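Local coordinates for protein putative aminooxidase (PDB 2BA9) that binds FAD and isomerises polyunsaturated fatty acids, producing conjugated linoleic acid, within a flavin-containing amine oxidoreductase fold, at residues 264-276 against 383-395. Residues are numbered along the deposited sequence; the frame is centred on the assembly and turned at random.
Sequences DADDDEREYFSKI and WYEKVEGMQGRRN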
ATOM      1  N   ASP A 264      -5.330  10.755 -23.850  1.00 27.45           N
ATOM      2  CA  ASP A 264      -5.155  12.139 -24.315  1.00 27.10           C
ATOM      3  C   ASP A 264      -4.866  13.035 -23.108  1.00 26.87           C
ATOM      4  O   ASP A 264      -5.560  14.023 -22.862  1.00 26.87           O
ATOM      5  CB  ASP A 264      -6.411  12.626 -25.059  1.00 27.02           C
ATOM      6  CG  ASP A 264      -7.682  12.534 -24.209  1.00 26.97           C
ATOM      7  OD1 ASP A 264      -7.635  11.960 -23.107  1.00 27.43           O
ATOM      8  OD2 ASP A 264      -8.743  13.015 -24.649  1.00 25.24           O
ATOM      9  N   ALA A 265      -3.848  12.665 -22.338  1.00 26.82           N
ATOM     10  CA  ALA A 265      -3.488  13.395 -21.125  1.00 26.47           C
ATOM     11  C   ALA A 265      -3.253  14.872 -21.439  1.00 26.39           C
ATOM     12  O   ALA A 265      -2.598  15.210 -22.434  1.00 26.44           O
ATOM     13  CB  ALA A 265      -2.245  12.784 -20.490  1.00 26.24           C
ATOM     14  N   ASP A 266      -3.787  15.754 -20.604  1.00 25.96           N
ATOM     15  CA  ASP A 266      -3.558  17.168 -20.811  1.00 25.94           C
ATOM     16  C   ASP A 266      -2.235  17.633 -20.181  1.00 26.56           C
ATOM     17  O   ASP A 266      -1.502  16.843 -19.566  1.00 26.20           O
ATOM     18  CB  ASP A 266      -4.772  18.006 -20.383  1.00 25.94           C
ATOM     19  CG  ASP A 266      -4.996  18.051 -18.890  1.00 24.41           C
ATOM     20  OD1 ASP A 266      -4.061  17.834 -18.101  1.00 23.27           O
ATOM     21  OD2 ASP A 266      -6.141  18.352 -18.513  1.00 22.55           O
ATOM     22  N   ASP A 267      -1.926  18.912 -20.380  1.00 26.97           N
ATOM     23  CA  ASP A 267      -0.649  19.501 -19.957  1.00 27.30           C
ATOM     24  C   ASP A 267      -0.363  19.253 -18.479  1.00 27.45           C
ATOM     25  O   ASP A 267       0.782  18.988 -18.092  1.00 27.48           O
ATOM     26  CB  ASP A 267      -0.641  21.022 -20.236  1.00 27.23           C
ATOM     27  CG  ASP A 267      -0.373  21.359 -21.688  1.00 28.12           C
ATOM     28  OD1 ASP A 267       0.248  20.534 -22.380  1.00 28.90           O
ATOM     29  OD2 ASP A 267      -0.760  22.472 -22.147  1.00 30.95           O
ATOM     30  N   ASP A 268      -1.414  19.335 -17.664  1.00 27.63           N
ATOM     31  CA  ASP A 268      -1.302  19.193 -16.216  1.00 27.59           C
ATOM     32  C   ASP A 268      -1.114  17.738 -15.805  1.00 27.69           C
ATOM     33  O   ASP A 268      -0.359  17.439 -14.878  1.00 27.33           O
ATOM     34  CB  ASP A 268      -2.541  19.773 -15.529  1.00 27.60           C
ATOM     35  CG  ASP A 268      -2.549  21.286 -15.517  1.00 28.32           C
ATOM     36  OD1 ASP A 268      -1.478  21.913 -15.641  1.00 29.86           O
ATOM     37  OD2 ASP A 268      -3.639  21.867 -15.376  1.00 29.89           O
ATOM     38  N   GLU A 269      -1.811  16.846 -16.493  1.00 27.56           N
ATOM     39  CA  GLU A 269      -1.685  15.434 -16.234  1.00 27.78           C
ATOM     40  C   GLU A 269      -0.257  14.989 -16.527  1.00 27.91           C
ATOM     41  O   GLU A 269       0.395  14.430 -15.648  1.00 28.06           O
ATOM     42  CB  GLU A 269      -2.727  14.644 -17.030  1.00 27.77           C
ATOM     43  CG  GLU A 269      -4.140  14.839 -16.486  1.00 27.67           C
ATOM     44  CD  GLU A 269      -5.204  14.101 -17.279  1.00 28.42           C
ATOM     45  OE1 GLU A 269      -5.117  14.083 -18.532  1.00 27.34           O
ATOM     46  OE2 GLU A 269      -6.135  13.553 -16.646  1.00 25.65           O
ATOM     47  N   ARG A 270       0.240  15.270 -17.729  1.00 28.00           N
ATOM     48  CA  ARG A 270       1.649  14.987 -18.059  1.00 28.52           C
ATOM     49  C   ARG A 270       2.596  15.577 -17.017  1.00 27.98           C
ATOM     50  O   ARG A 270       3.375  14.857 -16.404  1.00 27.71           O
ATOM     51  CB  ARG A 270       2.026  15.500 -19.458  1.00 29.12           C
ATOM     52  CG  ARG A 270       1.909  14.446 -20.543  1.00 31.32           C
ATOM     53  CD  ARG A 270       2.053  15.034 -21.921  1.00 33.94           C
ATOM     54  NE  ARG A 270       0.857  15.779 -22.316  1.00 36.43           N
ATOM     55  CZ  ARG A 270       0.785  17.095 -22.535  1.00 38.01           C
ATOM     56  NH1 ARG A 270       1.850  17.891 -22.411  1.00 39.40           N
ATOM     57  NH2 ARG A 270      -0.382  17.621 -22.893  1.00 37.93           N
ATOM     58  N   GLU A 271       2.506  16.884 -16.810  1.00 27.76           N
ATOM     59  CA  GLU A 271       3.410  17.602 -15.896  1.00 27.97           C
ATOM     60  C   GLU A 271       3.427  17.058 -14.477  1.00 27.48           C
ATOM     61  O   GLU A 271       4.491  16.894 -13.888  1.00 27.56           O
ATOM     62  CB  GLU A 271       3.052  19.091 -15.823  1.00 28.02           C
ATOM     63  CG  GLU A 271       4.114  19.917 -15.100  1.00 28.59           C
ATOM     64  CD  GLU A 271       3.687  21.340 -14.848  1.00 30.46           C
ATOM     65  OE1 GLU A 271       2.637  21.754 -15.395  1.00 31.30           O
ATOM     66  OE2 GLU A 271       4.402  22.038 -14.087  1.00 31.40           O
ATOM     67  N   TYR A 272       2.244  16.805 -13.926  1.00 27.38           N
ATOM     68  CA  TYR A 272       2.134  16.372 -12.530  1.00 27.28           C
ATOM     69  C   TYR A 272       2.238  14.866 -12.347  1.00 26.52           C
ATOM     70  O   TYR A 272       2.930  14.405 -11.437  1.00 26.33           O
ATOM     71  CB  TYR A 272       0.876  16.966 -11.874  1.00 27.83           C
ATOM     72  CG  TYR A 272       1.134  18.418 -11.524  1.00 27.83           C
ATOM     73  CD1 TYR A 272       1.127  19.397 -12.507  1.00 28.81           C
ATOM     74  CD2 TYR A 272       1.484  18.790 -10.229  1.00 27.57           C
ATOM     75  CE1 TYR A 272       1.408  20.730 -12.198  1.00 28.87           C
ATOM     76  CE2 TYR A 272       1.772  20.102  -9.912  1.00 27.71           C
ATOM     77  CZ  TYR A 272       1.735  21.070 -10.899  1.00 28.46           C
ATOM     78  OH  TYR A 272       2.023  22.377 -10.592  1.00 28.84           O
ATOM     79  N   PHE A 273       1.612  14.090 -13.221  1.00 25.85           N
ATOM     80  CA  PHE A 273       1.707  12.635 -13.079  1.00 25.41           C
ATOM     81  C   PHE A 273       3.135  12.112 -13.363  1.00 25.28           C
ATOM     82  O   PHE A 273       3.531  11.062 -12.838  1.00 25.30           O
ATOM     83  CB  PHE A 273       0.651  11.915 -13.924  1.00 24.94           C
ATOM     84  CG  PHE A 273      -0.780  12.298 -13.589  1.00 23.73           C
ATOM     85  CD1 PHE A 273      -1.109  12.960 -12.403  1.00 22.68           C
ATOM     86  CD2 PHE A 273      -1.808  11.960 -14.449  1.00 22.63           C
ATOM     87  CE1 PHE A 273      -2.433  13.297 -12.119  1.00 22.11           C
ATOM     88  CE2 PHE A 273      -3.128  12.283 -14.156  1.00 21.98           C
ATOM     89  CZ  PHE A 273      -3.438  12.958 -12.998  1.00 21.09           C
ATOM     90  N   SER A 274       3.894  12.859 -14.164  1.00 25.16           N
ATOM     91  CA  SER A 274       5.312  12.560 -14.421  1.00 25.33           C
ATOM     92  C   SER A 274       6.191  12.691 -13.193  1.00 25.53           C
ATOM     93  O   SER A 274       7.319  12.208 -13.212  1.00 26.08           O
ATOM     94  CB  SER A 274       5.900  13.490 -15.490  1.00 25.41           C
ATOM     95  OG  SER A 274       5.274  13.319 -16.745  1.00 27.09           O
ATOM     96  N   LYS A 275       5.709  13.368 -12.147  1.00 25.33           N
ATOM     97  CA  LYS A 275       6.480  13.533 -10.912  1.00 25.09           C
ATOM     98  C   LYS A 275       6.328  12.365  -9.933  1.00 24.84           C
ATOM     99  O   LYS A 275       7.052  12.299  -8.926  1.00 23.96           O
ATOM    100  CB  LYS A 275       6.064  14.804 -10.182  1.00 25.14           C
ATOM    101  CG  LYS A 275       6.268  16.099 -10.949  1.00 25.19           C
ATOM    102  CD  LYS A 275       5.587  17.252 -10.214  1.00 24.64           C
ATOM    103  CE  LYS A 275       5.553  18.522 -11.024  1.00 23.22           C
ATOM    104  NZ  LYS A 275       6.895  19.084 -11.231  1.00 23.06           N
ATOM    105  N   ILE A 276       5.371  11.480 -10.213  1.00 24.77           N
ATOM    106  CA  ILE A 276       5.086  10.333  -9.356  1.00 25.12           C
ATOM    107  C   ILE A 276       6.304   9.417  -9.342  1.00 25.30           C
ATOM    108  O   ILE A 276       6.858   9.101 -10.392  1.00 25.65           O
ATOM    109  CB  ILE A 276       3.864   9.515  -9.850  1.00 25.06           C
ATOM    110  CG1 ILE A 276       2.577  10.364  -9.797  1.00 25.25           C
ATOM    111  CG2 ILE A 276       3.672   8.245  -9.003  1.00 24.28           C
ATOM    112  CD1 ILE A 276       1.398   9.725 -10.506  1.00 23.26           C
ATOM    113  N   TRP A 383       1.695  19.715  -4.952  1.00 26.20           N
ATOM    114  CA  TRP A 383       1.241  18.615  -5.825  1.00 26.10           C
ATOM    115  C   TRP A 383      -0.244  18.278  -5.684  1.00 25.63           C
ATOM    116  O   TRP A 383      -0.952  18.277  -6.668  1.00 25.48           O
ATOM    117  CB  TRP A 383       2.078  17.339  -5.610  1.00 26.10           C
ATOM    118  CG  TRP A 383       2.033  16.382  -6.778  1.00 26.28           C
ATOM    119  CD1 TRP A 383       2.905  16.337  -7.844  1.00 26.38           C
ATOM    120  CD2 TRP A 383       1.088  15.323  -6.992  1.00 25.46           C
ATOM    121  NE1 TRP A 383       2.545  15.322  -8.706  1.00 25.80           N
ATOM    122  CE2 TRP A 383       1.435  14.689  -8.209  1.00 24.67           C
ATOM    123  CE3 TRP A 383      -0.025  14.858  -6.280  1.00 26.03           C
ATOM    124  CZ2 TRP A 383       0.710  13.627  -8.722  1.00 25.64           C
ATOM    125  CZ3 TRP A 383      -0.740  13.788  -6.790  1.00 25.86           C
ATOM    126  CH2 TRP A 383      -0.370  13.186  -7.997  1.00 25.94           C
ATOM    127  N   TYR A 384      -0.703  18.036  -4.459  1.00 26.00           N
ATOM    128  CA  TYR A 384      -2.083  17.568  -4.197  1.00 25.96           C
ATOM    129  C   TYR A 384      -3.136  18.690  -4.236  1.00 26.50           C
ATOM    130  O   TYR A 384      -4.321  18.428  -4.436  1.00 26.04           O
ATOM    131  CB  TYR A 384      -2.155  16.818  -2.851  1.00 26.08           C
ATOM    132  CG  TYR A 384      -1.470  15.478  -2.848  1.00 25.40           C
ATOM    133  CD1 TYR A 384      -2.152  14.328  -3.230  1.00 25.31           C
ATOM    134  CD2 TYR A 384      -0.138  15.350  -2.463  1.00 25.90           C
ATOM    135  CE1 TYR A 384      -1.542  13.097  -3.231  1.00 24.47           C
ATOM    136  CE2 TYR A 384       0.498  14.092  -2.467  1.00 25.29           C
ATOM    137  CZ  TYR A 384      -0.218  12.973  -2.855  1.00 25.43           C
ATOM    138  OH  TYR A 384       0.361  11.717  -2.882  1.00 25.87           O
ATOM    139  N   GLU A 385      -2.711  19.936  -4.032  1.00 26.79           N
ATOM    140  CA  GLU A 385      -3.593  21.069  -4.252  1.00 27.02           C
ATOM    141  C   GLU A 385      -3.944  21.097  -5.732  1.00 26.77           C
ATOM    142  O   GLU A 385      -5.103  21.257  -6.103  1.00 26.39           O
ATOM    143  CB  GLU A 385      -2.930  22.387  -3.817  1.00 27.55           C
ATOM    144  CG  GLU A 385      -2.779  22.518  -2.299  1.00 28.12           C
ATOM    145  CD  GLU A 385      -2.352  23.904  -1.866  1.00 30.44           C
ATOM    146  OE1 GLU A 385      -3.144  24.838  -2.059  1.00 30.70           O
ATOM    147  OE2 GLU A 385      -1.237  24.055  -1.316  1.00 33.14           O
ATOM    148  N   LYS A 386      -2.933  20.903  -6.576  1.00 26.67           N
ATOM    149  CA  LYS A 386      -3.154  20.827  -8.013  1.00 26.58           C
ATOM    150  C   LYS A 386      -4.015  19.617  -8.383  1.00 26.29           C
ATOM    151  O   LYS A 386      -5.074  19.770  -8.983  1.00 26.05           O
ATOM    152  CB  LYS A 386      -1.819  20.778  -8.761  1.00 26.76           C
ATOM    153  CG  LYS A 386      -1.964  20.699 -10.272  1.00 27.48           C
ATOM    154  CD  LYS A 386      -2.480  22.015 -10.888  1.00 28.47           C
ATOM    155  CE  LYS A 386      -2.078  22.145 -12.360  1.00 28.59           C
ATOM    156  NZ  LYS A 386      -2.181  23.537 -12.919  1.00 27.99           N
ATOM    157  N   VAL A 387      -3.577  18.415  -8.016  1.00 26.11           N
ATOM    158  CA  VAL A 387      -4.242  17.207  -8.523  1.00 25.97           C
ATOM    159  C   VAL A 387      -5.680  17.071  -7.992  1.00 26.57           C
ATOM    160  O   VAL A 387      -6.582  16.689  -8.746  1.00 25.95           O
ATOM    161  CB  VAL A 387      -3.391  15.948  -8.307  1.00 25.99           C
ATOM    162  CG1 VAL A 387      -4.161  14.681  -8.724  1.00 25.43           C
ATOM    163  CG2 VAL A 387      -2.100  16.074  -9.101  1.00 25.00           C
ATOM    164  N   GLU A 388      -5.908  17.439  -6.728  1.00 26.87           N
ATOM    165  CA  GLU A 388      -7.269  17.436  -6.178  1.00 27.34           C
ATOM    166  C   GLU A 388      -8.126  18.554  -6.769  1.00 27.57           C
ATOM    167  O   GLU A 388      -9.342  18.395  -6.905  1.00 27.36           O
ATOM    168  CB  GLU A 388      -7.271  17.524  -4.651  1.00 27.19           C
ATOM    169  CG  GLU A 388      -6.728  16.285  -3.957  1.00 28.74           C
ATOM    170  CD  GLU A 388      -7.697  15.107  -3.977  1.00 29.86           C
ATOM    171  OE1 GLU A 388      -8.595  15.065  -4.848  1.00 30.40           O
ATOM    172  OE2 GLU A 388      -7.564  14.222  -3.114  1.00 28.79           O
ATOM    173  N   GLY A 389      -7.492  19.681  -7.094  1.00 27.59           N
ATOM    174  CA  GLY A 389      -8.144  20.746  -7.829  1.00 28.01           C
ATOM    175  C   GLY A 389      -8.566  20.305  -9.218  1.00 28.33           C
ATOM    176  O   GLY A 389      -9.552  20.800  -9.753  1.00 28.88           O
ATOM    177  N   MET A 390      -7.828  19.366  -9.800  1.00 28.79           N
ATOM    178  CA  MET A 390      -8.187  18.803 -11.109  1.00 28.93           C
ATOM    179  C   MET A 390      -9.353  17.823 -11.082  1.00 28.91           C
ATOM    180  O   MET A 390      -9.771  17.358 -12.142  1.00 29.05           O
ATOM    181  CB  MET A 390      -6.990  18.084 -11.720  1.00 28.99           C
ATOM    182  CG  MET A 390      -5.846  18.988 -12.091  1.00 29.62           C
ATOM    183  SD  MET A 390      -4.503  17.957 -12.654  1.00 31.25           S
ATOM    184  CE  MET A 390      -3.093  18.976 -12.365  1.00 33.99           C
ATOM    185  N   GLN A 391      -9.861  17.474  -9.900  1.00 29.03           N
ATOM    186  CA  GLN A 391     -10.899  16.441  -9.811  1.00 29.08           C
ATOM    187  C   GLN A 391     -12.097  16.808 -10.673  1.00 29.15           C
ATOM    188  O   GLN A 391     -12.475  17.977 -10.766  1.00 29.32           O
ATOM    189  CB  GLN A 391     -11.332  16.188  -8.361  1.00 29.29           C
ATOM    190  CG  GLN A 391     -10.266  15.503  -7.485  1.00 28.55           C
ATOM    191  CD  GLN A 391     -10.106  14.008  -7.751  1.00 28.89           C
ATOM    192  OE1 GLN A 391     -10.403  13.516  -8.846  1.00 28.79           O
ATOM    193  NE2 GLN A 391      -9.626  13.280  -6.743  1.00 26.21           N
ATOM    194  N   GLY A 392     -12.654  15.811 -11.352  1.00 29.09           N
ATOM    195  CA  GLY A 392     -13.837  16.020 -12.181  1.00 29.14           C
ATOM    196  C   GLY A 392     -13.579  16.660 -13.535  1.00 28.96           C
ATOM    197  O   GLY A 392     -14.496  16.748 -14.361  1.00 28.73           O
ATOM    198  N   ARG A 393     -12.338  17.095 -13.777  1.00 28.59           N
ATOM    199  CA  ARG A 393     -11.965  17.697 -15.063  1.00 28.54           C
ATOM    200  C   ARG A 393     -12.154  16.721 -16.208  1.00 28.53           C
ATOM    201  O   ARG A 393     -11.547  15.642 -16.229  1.00 28.08           O
ATOM    202  CB  ARG A 393     -10.514  18.179 -15.068  1.00 28.47           C
ATOM    203  CG  ARG A 393     -10.121  18.871 -16.382  1.00 28.65           C
ATOM    204  CD  ARG A 393      -8.645  19.196 -16.480  1.00 28.35           C
ATOM    205  NE  ARG A 393      -8.211  20.150 -15.463  1.00 28.75           N
ATOM    206  CZ  ARG A 393      -7.007  20.713 -15.414  1.00 29.32           C
ATOM    207  NH1 ARG A 393      -6.092  20.449 -16.340  1.00 28.64           N
ATOM    208  NH2 ARG A 393      -6.716  21.551 -14.430  1.00 30.52           N
ATOM    209  N   ARG A 394     -12.975  17.136 -17.174  1.00 28.73           N
ATOM    210  CA  ARG A 394     -13.390  16.290 -18.289  1.00 28.74           C
ATOM    211  C   ARG A 394     -13.878  14.947 -17.785  1.00 28.28           C
ATOM    212  O   ARG A 394     -13.503  13.893 -18.310  1.00 28.20           O
ATOM    213  CB  ARG A 394     -12.264  16.138 -19.312  1.00 29.07           C
ATOM    214  CG  ARG A 394     -12.053  17.402 -20.140  1.00 29.64           C
ATOM    215  CD  ARG A 394     -10.644  17.479 -20.664  1.00 30.52           C
ATOM    216  NE  ARG A 394     -10.450  16.649 -21.846  1.00 31.08           N
ATOM    217  CZ  ARG A 394      -9.315  16.032 -22.168  1.00 31.38           C
ATOM    218  NH1 ARG A 394      -8.242  16.104 -21.396  1.00 32.03           N
ATOM    219  NH2 ARG A 394      -9.253  15.323 -23.279  1.00 31.87           N
ATOM    220  N   ASN A 395     -14.704  15.016 -16.739  1.00 27.93           N
ATOM    221  CA  ASN A 395     -15.367  13.850 -16.156  1.00 27.56           C
ATOM    222  C   ASN A 395     -14.415  12.738 -15.729  1.00 27.08           C
ATOM    223  O   ASN A 395     -14.781  11.562 -15.727  1.00 25.84           O
ATOM    224  CB  ASN A 395     -16.409  13.312 -17.133  1.00 27.70           C
ATOM    225  CG  ASN A 395     -17.351  14.385 -17.613  1.00 28.03           C
ATOM    226  OD1 ASN A 395     -17.832  15.190 -16.819  1.00 28.61           O
ATOM    227  ND2 ASN A 395     -17.624  14.408 -18.907  1.00 30.93           N
TER
HETATM  228  O   HOH W   1      -8.021  16.357 -18.715  1.00 27.82           O
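R393 reaches two aspartates in the plane of its guanidinium: D268 at the NH1/NH2 end, D266 on the NE side of NH1. NH1 and NH2 both close on D268 OD2, NH1 at 3.0 Å, while NH1 also donates to D266 OD2 from above the carboxylate plane. K386 NZ adds weak bonds to the D268 carboxylate; with CG anti to the backbone N (chi1 -180°), K386 lays that carbon over the Y272 ring, a CH-pi contact of 3.7 Å to the centroid. At the Y272 backbone, W383 NE1 donates to O at 2.9 Å. That oxygen also accepts K275 N from the opposite face. Helices 267-273 and 383-389 run roughly antiparallel, their axes at 147°, beside the parallel sheet of the probable Rossmann-type FAD-binding part of this amine-oxidase-like fold; 383-395 runs on into its edge strand 396-398. V387 CG1 and W383 CZ2 meet the edge of the F273 ring. At the other end D264 OD2 pairs with R394 NH2 at 2.7 Å, and a water links R394 NH1 to D266 OD2. D266 is fixed by a capping box: OD1 accepts E269 N, E269 OE1 accepts D266 N. R231 NH1 forms salt bridges with D264 OD1 and E269 OE1.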